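Local coordinates for protein putative transcriptional regulator, LysR family (Vibrio parahaemolyticus, PDB 3OXN) that probably regulates transcription as a DNA-binding factor of the LysR family, represented here by its substrate-binding (effector-binding) domain, at residues 194-199 with 210-215. Residues are numbered along the deposited sequence; the frame is centred on the assembly and turned at random.
Sequences YSMIWH and WLRSVV
The guanidinium of Arg212 lies flat over one face of the Trp198 indole, the two planes only 15° apart. CZ of Arg212 stands 3.6 Å from the centroid of the five-membered ring of Trp198, 18° off the ring normal, which makes this a face-on cation-pi pair. The methylene before it covers the other half of the indole: Arg212 CD is 3.3 Å from the centroid of the six-membered ring of Trp198, a CH-pi contact. A bend at chi3 (-78°) swings NE off the line of the arginine chain, and chi4 then turns the guanidinium nearly parallel to the indole. In the linking loop, Cys202 O accepts a hydrogen bond from Arg212 NH1; the Glu203 carboxylate lies near both stacked groups, in a long, weak ion pair with Arg212 NH2 and a weak hydrogen bond from Trp198 NE1. Two residues earlier on the strand, selenomethionine Met196 reaches the helix: its SE lies 3.6 Å from Val215 CG1, an apolar contact, and also rests near Arg212 CB. All four residues are buried, and the axes of segments 194-199 and 210-215 run nearly antiparallel, 10.5 Å apart at closest approach. Strand 194-199 lies between strands 71-74 and 83-89, and helix 206-227 packs on this sheet through the contact, a layered alpha/beta arrangement characteristic of the periplasmic-binding-protein-like fold of LysR effector domains.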
# COMPACT_ATOMS: atom_id res chain seq x y z
N TYR A 194 -15.24 10.19 0.04
CA TYR A 194 -13.86 10.53 0.36
C TYR A 194 -13.73 12.04 0.40
O TYR A 194 -14.61 12.75 -0.07
CB TYR A 194 -12.92 9.98 -0.71
CG TYR A 194 -12.01 8.87 -0.25
CD1 TYR A 194 -12.53 7.75 0.39
CD2 TYR A 194 -10.64 8.93 -0.47
CE1 TYR A 194 -11.69 6.72 0.81
CE2 TYR A 194 -9.79 7.90 -0.07
CZ TYR A 194 -10.32 6.80 0.57
OH TYR A 194 -9.50 5.76 0.98
N SER A 195 -12.63 12.50 0.98
CA SER A 195 -12.39 13.92 1.21
C SER A 195 -10.91 14.30 1.35
O SER A 195 -10.05 13.44 1.45
CB SER A 195 -13.17 14.42 2.44
OG SER A 195 -13.62 13.35 3.24
N MSE A 196 -10.64 15.59 1.29
CA MSE A 196 -9.33 16.12 1.64
C MSE A 196 -9.46 16.64 3.04
O MSE A 196 -10.51 17.13 3.43
CB MSE A 196 -8.97 17.27 0.73
CG MSE A 196 -8.63 16.88 -0.68
SE MSE A 196 -8.23 18.51 -1.72
CE MSE A 196 -9.90 19.48 -1.45
N ILE A 197 -8.39 16.51 3.82
CA ILE A 197 -8.38 17.07 5.15
C ILE A 197 -7.10 17.83 5.36
O ILE A 197 -6.03 17.37 4.96
CB ILE A 197 -8.51 15.97 6.23
CG1 ILE A 197 -9.48 14.87 5.77
CG2 ILE A 197 -8.94 16.58 7.57
CD1 ILE A 197 -10.93 15.22 5.90
N TRP A 198 -7.18 19.01 5.98
CA TRP A 198 -5.98 19.78 6.27
C TRP A 198 -6.12 20.66 7.51
O TRP A 198 -7.22 20.95 7.96
CB TRP A 198 -5.55 20.61 5.05
CG TRP A 198 -6.53 21.67 4.67
CD1 TRP A 198 -6.50 22.97 5.04
CD2 TRP A 198 -7.68 21.51 3.83
NE1 TRP A 198 -7.56 23.64 4.49
CE2 TRP A 198 -8.31 22.76 3.74
CE3 TRP A 198 -8.25 20.43 3.15
CZ2 TRP A 198 -9.47 22.97 3.01
CZ3 TRP A 198 -9.41 20.64 2.41
CH2 TRP A 198 -10.01 21.90 2.35
N HIS A 199 -4.97 21.08 8.03
CA HIS A 199 -4.90 21.98 9.17
C HIS A 199 -5.26 23.42 8.76
O HIS A 199 -4.92 23.86 7.67
CB HIS A 199 -3.49 21.93 9.76
CG HIS A 199 -3.39 22.37 11.19
ND1 HIS A 199 -3.29 23.70 11.56
CD2 HIS A 199 -3.34 21.66 12.34
CE1 HIS A 199 -3.19 23.78 12.88
NE2 HIS A 199 -3.22 22.56 13.37
N TRP A 210 -3.33 25.86 -3.70
CA TRP A 210 -3.12 25.43 -5.07
C TRP A 210 -3.18 23.91 -5.19
O TRP A 210 -3.89 23.37 -6.03
CB TRP A 210 -1.80 25.97 -5.64
CG TRP A 210 -1.41 25.30 -6.92
CD1 TRP A 210 -1.83 25.64 -8.17
CD2 TRP A 210 -0.57 24.16 -7.08
NE1 TRP A 210 -1.29 24.78 -9.10
CE2 TRP A 210 -0.51 23.86 -8.46
CE3 TRP A 210 0.16 23.35 -6.19
CZ2 TRP A 210 0.24 22.80 -8.97
CZ3 TRP A 210 0.90 22.29 -6.70
CH2 TRP A 210 0.94 22.03 -8.08
N LEU A 211 -2.42 23.23 -4.33
CA LEU A 211 -2.41 21.76 -4.31
C LEU A 211 -3.82 21.21 -4.23
O LEU A 211 -4.21 20.35 -5.01
CB LEU A 211 -1.59 21.23 -3.12
CG LEU A 211 -0.98 19.81 -3.17
CD1 LEU A 211 -0.69 19.30 -1.77
CD2 LEU A 211 -1.87 18.83 -3.88
N ARG A 212 -4.58 21.71 -3.26
CA ARG A 212 -5.93 21.21 -3.05
C ARG A 212 -6.78 21.29 -4.31
O ARG A 212 -7.47 20.32 -4.68
CB ARG A 212 -6.57 21.95 -1.89
CG ARG A 212 -5.84 21.74 -0.61
CD ARG A 212 -6.75 21.93 0.57
NE ARG A 212 -6.97 23.33 0.86
CZ ARG A 212 -6.05 24.13 1.38
NH1 ARG A 212 -4.85 23.66 1.67
NH2 ARG A 212 -6.33 25.40 1.62
N SER A 213 -6.70 22.43 -4.99
CA SER A 213 -7.48 22.66 -6.21
C SER A 213 -7.11 21.73 -7.38
O SER A 213 -7.99 21.29 -8.13
CB SER A 213 -7.38 24.12 -6.64
OG SER A 213 -6.08 24.61 -6.42
N VAL A 214 -5.82 21.46 -7.55
CA VAL A 214 -5.42 20.52 -8.59
C VAL A 214 -5.93 19.13 -8.24
O VAL A 214 -6.39 18.39 -9.12
CB VAL A 214 -3.91 20.51 -8.83
CG1 VAL A 214 -3.58 21.39 -10.03
CG2 VAL A 214 -3.18 21.01 -7.61
N VAL A 215 -5.88 18.80 -6.95
CA VAL A 215 -6.49 17.58 -6.44
C VAL A 215 -7.99 17.64 -6.72
O VAL A 215 -8.59 16.69 -7.24
CB VAL A 215 -6.23 17.40 -4.91
CG1 VAL A 215 -7.09 16.30 -4.33
CG2 VAL A 215 -4.75 17.13 -4.64